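Local atomic coordinates of putative branched-chain amino acid ABC transporter (Rhodospirillum rubrum ATCC 11170, PDB entry 3HUT), a protein that probably binds branched-chain amino acids or related ligands outside the cytoplasm and delivers them to an ABC transporter for uptake. Residues I110-S113 and P114-R118. Sequence-based numbering, arbitrary orientation.
Sequences IKIS and PWQFR
The Trp115 ring meets Ser113 at its edge: OG lies in the indole plane, 3.5 Å from CD1, so this is an edge approach and not a stack. The carboxamide of Gln116 is approached by the same hydroxyl. Ser113 OG donates to Gln116 OE1 over 2.6 Å. The C=O...donor angle is 138°, with the donor slightly tilted from the carbonyl plane. OG also accepts from Trp115 N at 3.2 Å, with an N-H...O angle of 159°, which makes an ST turn at Ser113. With OG set between its own N and carbonyl carbon (chi1 77°), the hydroxyl can reach both the amide oxygen and Trp115 N. The ST turn lies within a type I beta turn from Ser113 to Gln116, which leads into strand 116-118, an outermost strand of the five-stranded parallel sheet in a periplasmic-binding-protein fold of the leucine-binding protein family. The amide of Gln116 is also tied down at NE2, which is hydrogen-bonded to Gln99 on the neighbouring strand. Without the hydroxyl, as with an alanine at Ser113, Gln116 OE1 and Trp115 N would probably lose their shared partner, and the carboxamide would be less firmly fixed at its oxygen end. Ile112 crosses the Gln116 side chain at about a right angle, its CG2 3.4 Å from OE1. With CG1 anti to the backbone N, Ile110 has CD1 3.5 Å from Gln116 O, while its CB lies 3.7 Å from Arg118 NH1, oblique to the guanidinium. That group is held by a salt bridge to Glu330 and by hydrogen bonds to the carbonyls of His106 and Ala104.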
ATOM      1  N   ILE A 110      -4.922  -0.151  12.960  1.00  9.16           N
ATOM      2  CA  ILE A 110      -4.983   1.271  13.296  1.00  9.85           C
ATOM      3  C   ILE A 110      -5.848   1.534  14.541  1.00 10.67           C
ATOM      4  O   ILE A 110      -5.696   2.562  15.204  1.00 11.43           O
ATOM      5  CB  ILE A 110      -5.537   2.097  12.091  1.00 10.15           C
ATOM      6  CG1 ILE A 110      -5.074   3.552  12.181  1.00  9.81           C
ATOM      7  CG2 ILE A 110      -7.056   2.031  12.055  1.00  9.93           C
ATOM      8  CD1 ILE A 110      -3.613   3.749  11.808  1.00  9.72           C
ATOM      9  N   LYS A 111      -6.732   0.593  14.867  1.00 10.01           N
ATOM     10  CA  LYS A 111      -7.626   0.738  16.017  1.00 11.31           C
ATOM     11  C   LYS A 111      -7.037   0.326  17.368  1.00  9.99           C
ATOM     12  O   LYS A 111      -7.658   0.541  18.407  1.00  9.95           O
ATOM     13  CB  LYS A 111      -8.913  -0.060  15.779  1.00 13.03           C
ATOM     14  CG  LYS A 111      -9.825   0.499  14.690  1.00 17.04           C
ATOM     15  CD  LYS A 111     -11.072  -0.376  14.539  1.00 20.49           C
ATOM     16  CE  LYS A 111     -12.088   0.225  13.577  1.00 24.63           C
ATOM     17  NZ  LYS A 111     -11.610   0.270  12.167  1.00 26.48           N
ATOM     18  N   ILE A 112      -5.849  -0.270  17.357  1.00 10.90           N
ATOM     19  CA  ILE A 112      -5.211  -0.713  18.593  1.00  9.55           C
ATOM     20  C   ILE A 112      -5.113   0.390  19.641  1.00  9.47           C
ATOM     21  O   ILE A 112      -5.512   0.198  20.790  1.00  8.63           O
ATOM     22  CB  ILE A 112      -3.801  -1.260  18.319  1.00  9.59           C
ATOM     23  CG1 ILE A 112      -3.906  -2.559  17.523  1.00 10.81           C
ATOM     24  CG2 ILE A 112      -3.063  -1.492  19.627  1.00 11.20           C
ATOM     25  CD1 ILE A 112      -2.596  -3.000  16.896  1.00 14.37           C
ATOM     26  N   SER A 113      -4.578   1.538  19.242  1.00  8.31           N
ATOM     27  CA  SER A 113      -4.413   2.665  20.153  1.00  7.47           C
ATOM     28  C   SER A 113      -4.014   3.906  19.357  1.00  8.89           C
ATOM     29  O   SER A 113      -3.808   3.834  18.147  1.00  9.08           O
ATOM     30  CB  SER A 113      -3.324   2.350  21.185  1.00  8.48           C
ATOM     31  OG  SER A 113      -2.032   2.489  20.616  1.00  7.49           O
ATOM     32  N   PRO A 114      -3.899   5.066  20.029  1.00  7.81           N
ATOM     33  CA  PRO A 114      -3.521   6.303  19.336  1.00  7.87           C
ATOM     34  C   PRO A 114      -2.045   6.317  18.933  1.00  7.68           C
ATOM     35  O   PRO A 114      -1.547   7.310  18.400  1.00  5.59           O
ATOM     36  CB  PRO A 114      -3.828   7.389  20.370  1.00 10.04           C
ATOM     37  CG  PRO A 114      -4.877   6.756  21.255  1.00  8.93           C
ATOM     38  CD  PRO A 114      -4.362   5.358  21.397  1.00  9.39           C
ATOM     39  N   TRP A 115      -1.346   5.216  19.180  1.00  6.90           N
ATOM     40  CA  TRP A 115       0.077   5.160  18.866  1.00  7.45           C
ATOM     41  C   TRP A 115       0.460   4.449  17.575  1.00  6.83           C
ATOM     42  O   TRP A 115       1.631   4.455  17.201  1.00  6.69           O
ATOM     43  CB  TRP A 115       0.835   4.542  20.049  1.00  6.61           C
ATOM     44  CG  TRP A 115       0.593   5.290  21.328  1.00 10.02           C
ATOM     45  CD1 TRP A 115      -0.509   5.208  22.130  1.00 10.80           C
ATOM     46  CD2 TRP A 115       1.428   6.308  21.897  1.00  8.52           C
ATOM     47  NE1 TRP A 115      -0.415   6.119  23.161  1.00 10.74           N
ATOM     48  CE2 TRP A 115       0.764   6.806  23.039  1.00  9.86           C
ATOM     49  CE3 TRP A 115       2.673   6.850  21.549  1.00  8.33           C
ATOM     50  CZ2 TRP A 115       1.304   7.825  23.840  1.00 11.61           C
ATOM     51  CZ3 TRP A 115       3.212   7.862  22.345  1.00  9.31           C
ATOM     52  CH2 TRP A 115       2.525   8.337  23.477  1.00 10.41           C
ATOM     53  N   GLN A 116      -0.513   3.852  16.892  1.00  9.07           N
ATOM     54  CA  GLN A 116      -0.244   3.143  15.640  1.00  7.35           C
ATOM     55  C   GLN A 116      -0.440   3.983  14.383  1.00  8.69           C
ATOM     56  O   GLN A 116      -1.376   4.782  14.288  1.00  5.86           O
ATOM     57  CB  GLN A 116      -1.122   1.893  15.524  1.00  8.66           C
ATOM     58  CG  GLN A 116      -0.585   0.665  16.251  1.00  6.81           C
ATOM     59  CD  GLN A 116      -0.529   0.854  17.748  1.00  7.69           C
ATOM     60  OE1 GLN A 116      -1.522   1.232  18.375  1.00 10.63           O
ATOM     61  NE2 GLN A 116       0.633   0.582  18.337  1.00  8.94           N
ATOM     62  N   PHE A 117       0.455   3.782  13.419  1.00  7.07           N
ATOM     63  CA  PHE A 117       0.404   4.487  12.142  1.00  7.70           C
ATOM     64  C   PHE A 117       0.832   3.492  11.067  1.00  6.79           C
ATOM     65  O   PHE A 117       1.565   2.548  11.351  1.00  5.42           O
ATOM     66  CB  PHE A 117       1.363   5.683  12.151  1.00  8.36           C
ATOM     67  CG  PHE A 117       1.044   6.705  13.204  1.00  8.16           C
ATOM     68  CD1 PHE A 117       0.109   7.708  12.961  1.00  9.55           C
ATOM     69  CD2 PHE A 117       1.650   6.641  14.455  1.00  9.01           C
ATOM     70  CE1 PHE A 117      -0.212   8.634  13.955  1.00  8.94           C
ATOM     71  CE2 PHE A 117       1.332   7.560  15.451  1.00  6.53           C
ATOM     72  CZ  PHE A 117       0.402   8.554  15.200  1.00  6.54           C
ATOM     73  N   ARG A 118       0.366   3.706   9.842  1.00  6.80           N
ATOM     74  CA  ARG A 118       0.708   2.828   8.722  1.00  8.72           C
ATOM     75  C   ARG A 118       1.053   3.666   7.499  1.00  7.82           C
ATOM     76  O   ARG A 118       0.435   4.707   7.251  1.00  7.74           O
ATOM     77  CB  ARG A 118      -0.467   1.898   8.391  1.00  9.57           C
ATOM     78  CG  ARG A 118      -1.802   2.615   8.278  1.00 13.56           C
ATOM     79  CD  ARG A 118      -2.806   1.857   7.420  1.00 16.18           C
ATOM     80  NE  ARG A 118      -3.012   0.505   7.906  1.00 21.61           N
ATOM     81  CZ  ARG A 118      -4.123   0.068   8.488  1.00 17.83           C
ATOM     82  NH1 ARG A 118      -5.158   0.873   8.662  1.00 16.40           N
ATOM     83  NH2 ARG A 118      -4.184  -1.180   8.907  1.00 15.56           N
TER